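Local coordinates for protein GH3 beta-N-acetylglucosaminidase (Paenibacillaceae, PDB 6K5J) that hydrolyses terminal beta-linked N-acetylglucosamine residues from glycans, acting as a glycoside hydrolase of family 3 with a TIM-barrel-like N-terminal domain, at residues 152-155 / 160-163; 109-114 / 165-170. All blocks are in the same frame, centred on the assembly; numbering follows the deposited sequence.

Interaction 1 of 2, residues 152-155 / 160-163. With NAG (2-acetamido-2-deoxy-beta-D-glucopyranose), chain B.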
loop_
_atom_site.group_PDB
_atom_site.type_symbol
_atom_site.label_atom_id
_atom_site.label_comp_id
_atom_site.label_asym_id
_atom_site.label_seq_id
_atom_site.Cartn_x
_atom_site.Cartn_y
_atom_site.Cartn_z
ATOM N N ARG A 152 -2.393 -6.166 0.654
ATOM C CA ARG A 152 -1.172 -5.366 0.711
ATOM C C ARG A 152 0.047 -6.178 1.138
ATOM O O ARG A 152 1.171 -5.686 1.007
ATOM C CB ARG A 152 -1.360 -4.184 1.667
ATOM C CG ARG A 152 -2.400 -3.185 1.204
ATOM C CD ARG A 152 -2.768 -2.242 2.339
ATOM N NE ARG A 152 -1.685 -1.310 2.614
ATOM C CZ ARG A 152 -1.571 -0.591 3.726
ATOM N NH1 ARG A 152 -2.459 -0.718 4.698
ATOM N NH2 ARG A 152 -0.568 0.266 3.860
ATOM N N SER A 153 -0.145 -7.396 1.635
ATOM C CA SER A 153 0.932 -8.310 1.985
ATOM C C SER A 153 1.155 -9.299 0.848
ATOM O O SER A 153 0.203 -9.707 0.181
ATOM C CB SER A 153 0.586 -9.080 3.266
ATOM O OG SER A 153 1.382 -10.248 3.392
ATOM N N TYR A 154 2.420 -9.699 0.631
ATOM C CA TYR A 154 2.673 -10.748 -0.364
ATOM C C TYR A 154 2.014 -12.069 0.030
ATOM O O TYR A 154 1.621 -12.851 -0.841
ATOM C CB TYR A 154 4.173 -10.988 -0.560
ATOM C CG TYR A 154 4.975 -9.794 -1.004
ATOM C CD1 TYR A 154 4.866 -9.290 -2.300
ATOM C CD2 TYR A 154 5.853 -9.175 -0.124
ATOM C CE1 TYR A 154 5.617 -8.195 -2.705
ATOM C CE2 TYR A 154 6.599 -8.084 -0.516
ATOM C CZ TYR A 154 6.483 -7.599 -1.797
ATOM O OH TYR A 154 7.223 -6.507 -2.162
ATOM N N GLY A 155 1.907 -12.356 1.322
ATOM C CA GLY A 155 1.326 -13.621 1.720
ATOM C C GLY A 155 1.584 -13.908 3.186
ATOM O O GLY A 155 2.049 -13.047 3.937
ATOM N N LEU A 160 8.102 -16.343 1.846
ATOM C CA LEU A 160 7.604 -15.708 0.628
ATOM C C LEU A 160 7.731 -14.192 0.707
ATOM O O LEU A 160 8.185 -13.546 -0.245
ATOM C CB LEU A 160 6.148 -16.106 0.388
ATOM C CG LEU A 160 5.520 -15.445 -0.844
ATOM C CD1 LEU A 160 6.107 -16.048 -2.105
ATOM C CD2 LEU A 160 3.995 -15.582 -0.821
ATOM N N VAL A 161 7.337 -13.611 1.843
ATOM C CA VAL A 161 7.401 -12.158 2.014
ATOM C C VAL A 161 8.841 -11.668 1.956
ATOM O O VAL A 161 9.133 -10.639 1.334
ATOM C CB VAL A 161 6.698 -11.751 3.326
ATOM C CG1 VAL A 161 7.010 -10.303 3.697
ATOM C CG2 VAL A 161 5.184 -11.937 3.198
ATOM N N ALA A 162 9.775 -12.401 2.576
ATOM C CA ALA A 162 11.172 -11.976 2.514
ATOM C C ALA A 162 11.723 -12.082 1.096
ATOM O O ALA A 162 12.447 -11.192 0.638
ATOM C CB ALA A 162 12.037 -12.805 3.474
ATOM N N ARG A 163 11.399 -13.170 0.397
ATOM C CA ARG A 163 11.968 -13.411 -0.924
ATOM C C ARG A 163 11.492 -12.362 -1.924
ATOM O O ARG A 163 12.290 -11.800 -2.685
ATOM C CB ARG A 163 11.590 -14.824 -1.391
ATOM C CG ARG A 163 12.162 -15.210 -2.741
ATOM C CD ARG A 163 12.150 -16.728 -2.949
ATOM N NE ARG A 163 10.958 -17.365 -2.387
ATOM C CZ ARG A 163 9.818 -17.519 -3.052
ATOM N NH1 ARG A 163 9.717 -17.061 -4.291
ATOM N NH2 ARG A 163 8.787 -18.123 -2.480
HETATM C C1 NAG B . -0.848 5.086 7.281
HETATM C C2 NAG B . -0.549 3.694 6.669
HETATM C C3 NAG B . 0.834 3.664 5.995
HETATM C C4 NAG B . 1.032 4.862 5.076
HETATM C C5 NAG B . 0.777 6.138 5.861
HETATM C C6 NAG B . 0.944 7.402 5.047
HETATM C C7 NAG B . -1.304 1.529 7.587
HETATM C C8 NAG B . -1.233 0.597 8.767
HETATM N N2 NAG B . -0.624 2.674 7.707
HETATM O O1 NAG B . -2.198 5.134 7.602
HETATM O O3 NAG B . 0.983 2.461 5.245
HETATM O O4 NAG B . 2.358 4.873 4.560
HETATM O O5 NAG B . -0.577 6.115 6.320
HETATM O O6 NAG B . -0.097 7.543 4.088
HETATM O O7 NAG B . -1.929 1.244 6.568
#
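The sugar site of the barrel-like domain and the helix behind it are joined by a loop: Arg152 reaches the bound N-acetylglucosamine, while Tyr154 and Gly155 pack on Leu160 and Val161. Arg152 NH1 donates to NAG O7, the acetamide oxygen, at 2.8 Å and 158°. Its NH2 makes two weak bonds, to NAG O3 at 3.0 Å and to O7 at 3.2 Å. The acetamide thus lies against the guanidinium edge, with C7 in its plane; a bend at chi3 (72°) in the otherwise extended chain carries the group there. Glu85 forms a salt bridge with NH2 and Val148 O accepts from NH1, a second shell that would help fix the rotation of the group. In family 3 enzymes such loops after the barrel strands shape the sugar site, and this one then turns back into helix 158-174. At the turn Ser153 OG accepts from Gly155 N (3.0 Å), an ST turn, and also bonds to Asp139 O and Asn141 N. Val161 CG2 fits into the bend, 3.4 Å from Gly155 O and 4.0 Å from Tyr154 CB, whereas CG1 lies near Tyr154 CD2. Leu160 CD2 covers Tyr154 O at 3.6 Å, a buried carbonyl oxygen that has no hydrogen-bonding partner in the model.

Interaction 2 of 2, residues 109-114 / 165-170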
loop_
_atom_site.group_PDB
_atom_site.type_symbol
_atom_site.label_atom_id
_atom_site.label_comp_id
_atom_site.label_asym_id
_atom_site.label_seq_id
_atom_site.Cartn_x
_atom_site.Cartn_y
_atom_site.Cartn_z
ATOM N N GLY A 109 4.340 -16.075 -7.158
ATOM C CA GLY A 109 5.399 -16.803 -6.481
ATOM C C GLY A 109 6.812 -16.503 -6.932
ATOM O O GLY A 109 7.735 -17.212 -6.512
ATOM N N ASP A 110 7.025 -15.475 -7.750
ATOM C CA ASP A 110 8.295 -15.275 -8.451
ATOM C C ASP A 110 8.946 -13.982 -7.970
ATOM O O ASP A 110 8.420 -12.892 -8.213
ATOM C CB ASP A 110 8.056 -15.252 -9.960
ATOM C CG ASP A 110 9.339 -15.288 -10.768
ATOM O OD1 ASP A 110 10.411 -14.937 -10.230
ATOM O OD2 ASP A 110 9.277 -15.670 -11.957
ATOM N N ALA A 111 10.101 -14.096 -7.305
ATOM C CA ALA A 111 10.751 -12.899 -6.768
ATOM C C ALA A 111 11.209 -11.959 -7.873
ATOM O O ALA A 111 11.255 -10.737 -7.668
ATOM C CB ALA A 111 11.933 -13.284 -5.876
ATOM N N GLU A 112 11.559 -12.504 -9.043
ATOM C CA GLU A 112 11.968 -11.668 -10.164
ATOM C C GLU A 112 10.841 -10.749 -10.626
ATOM O O GLU A 112 11.098 -9.634 -11.091
ATOM C CB GLU A 112 12.444 -12.556 -11.319
ATOM C CG GLU A 112 13.320 -11.856 -12.326
ATOM C CD GLU A 112 14.027 -12.827 -13.257
ATOM O OE1 GLU A 112 14.449 -12.394 -14.353
ATOM O OE2 GLU A 112 14.161 -14.020 -12.893
ATOM N N LEU A 113 9.592 -11.191 -10.513
ATOM C CA LEU A 113 8.495 -10.331 -10.937
ATOM C C LEU A 113 8.239 -9.224 -9.934
ATOM O O LEU A 113 7.790 -8.139 -10.319
ATOM C CB LEU A 113 7.225 -11.145 -11.138
ATOM C CG LEU A 113 7.400 -12.364 -12.042
ATOM C CD1 LEU A 113 6.081 -13.135 -12.147
ATOM C CD2 LEU A 113 7.918 -11.952 -13.410
ATOM N N ALA A 114 8.499 -9.479 -8.650
ATOM C CA ALA A 114 8.391 -8.402 -7.672
ATOM C C ALA A 114 9.451 -7.339 -7.922
ATOM O O ALA A 114 9.186 -6.141 -7.763
ATOM C CB ALA A 114 8.494 -8.962 -6.251
ATOM N N GLY A 165 9.852 -9.444 -1.019
ATOM C CA GLY A 165 9.996 -8.102 -0.475
ATOM C C GLY A 165 11.379 -7.510 -0.660
ATOM O O GLY A 165 11.508 -6.318 -0.945
ATOM N N THR A 166 12.437 -8.317 -0.489
ATOM C CA THR A 166 13.767 -7.745 -0.680
ATOM C C THR A 166 14.023 -7.418 -2.138
ATOM O O THR A 166 14.743 -6.460 -2.434
ATOM C CB THR A 166 14.879 -8.663 -0.157
ATOM O OG1 THR A 166 14.806 -9.943 -0.794
ATOM C CG2 THR A 166 14.773 -8.822 1.358
ATOM N N GLU A 167 13.444 -8.189 -3.062
ATOM C CA GLU A 167 13.571 -7.845 -4.472
ATOM C C GLU A 167 12.792 -6.580 -4.812
ATOM O O GLU A 167 13.221 -5.809 -5.678
ATOM C CB GLU A 167 13.113 -9.019 -5.337
ATOM C CG GLU A 167 14.215 -10.092 -5.484
ATOM C CD GLU A 167 15.477 -9.507 -6.109
ATOM O OE1 GLU A 167 15.493 -9.347 -7.345
ATOM O OE2 GLU A 167 16.442 -9.191 -5.379
ATOM N N ALA A 168 11.649 -6.352 -4.158
ATOM C CA ALA A 168 10.938 -5.091 -4.363
ATOM C C ALA A 168 11.775 -3.912 -3.886
ATOM O O ALA A 168 11.848 -2.879 -4.566
ATOM C CB ALA A 168 9.581 -5.115 -3.652
ATOM N N VAL A 169 12.397 -4.042 -2.712
ATOM C CA VAL A 169 13.321 -3.013 -2.222
ATOM C C VAL A 169 14.383 -2.710 -3.269
ATOM O O VAL A 169 14.667 -1.544 -3.576
ATOM C CB VAL A 169 13.970 -3.452 -0.897
ATOM C CG1 VAL A 169 15.121 -2.499 -0.542
ATOM C CG2 VAL A 169 12.930 -3.465 0.219
ATOM N N ARG A 170 14.999 -3.760 -3.819
ATOM C CA ARG A 170 16.056 -3.561 -4.811
ATOM C C ARG A 170 15.527 -2.884 -6.076
ATOM O O ARG A 170 16.197 -2.019 -6.650
ATOM C CB ARG A 170 16.712 -4.898 -5.152
ATOM C CG ARG A 170 18.001 -4.772 -5.965
ATOM C CD ARG A 170 18.754 -6.105 -6.017
ATOM N NE ARG A 170 18.050 -7.093 -6.827
ATOM C CZ ARG A 170 18.169 -7.197 -8.146
ATOM N NH1 ARG A 170 18.967 -6.364 -8.808
ATOM N NH2 ARG A 170 17.489 -8.127 -8.802
#
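The first turn of helix 111-127 lies against the middle of helix 158-174, the backbones approaching most closely at Ala114 and Ala168, whose CA atoms are 5.3 Å apart. Both residues are alanines, whose small side chains allow such an approach. Ala114 O comes within 4.0 Å of Ala168 CA, so main chain nearly meets main chain, and the methyl group of Ala114 is directed at the partner helix. One turn before Ala114, Ala111 meets Glu167, the residue next to Ala168. Glu167 CB rests 3.4 Å from Ala111 O, and its CG lies 3.9 Å from Ala111 CB; the aliphatic part of the acid, not its carboxylate, therefore does the touching. With CG beside the backbone N (chi1 -81°) and the chain bent at chi2 (-59°), the carboxylate is carried forward along its own helix to Arg170. Arg170 grips the carboxylate side-on, with NE donating to Glu167 OE2 at 3.0 Å and NH2 to Glu167 OE1 at 2.8 Å. Both acceptor oxygens lie close to the guanidinium plane, and OE1 uses its syn lone pair, a two-pronged salt bridge that holds the flat groups in a fixed relation. Tyr115, on the opposing helix, packs on both side chains. At the start of helix 111-127, Asp110 is the N-cap: Glu112 N meets its OD1 from above the carboxylate plane at 2.9 Å, while OD2 forms a salt bridge with Lys371. Gly109, with positive phi, marks the turn out of the preceding helix 102-108. Helices 111-127 and 158-174 flank strand 132-133 in the chain, and strand 178-184 follows, so their contact is the side-by-side packing of successive helices around a TIM-barrel-like beta/alpha domain.

In the fold
Helix 158-174 serves both contacts, whose centres are about 9 Å apart, and interaction 1 is nested along the chain within the loop closed by interaction 2. Tyr154 spans the two: its OH lies 3.1 Å from Ala168 CB and its CE2 3.4 Å from Gly165 CA. A second link runs through Arg163: its NH1 probably bonds to Gly109 O (3.0 Å), and its O meets Ala111 CB at 3.5 Å. The sugar is touched by interaction 1 alone, through Arg152; Asp83, Lys182, His183 and Asp268 also bond to it, consistent with a saccharide held in the active-site pocket. Interaction 2 belongs to the helical layer packed behind that loop.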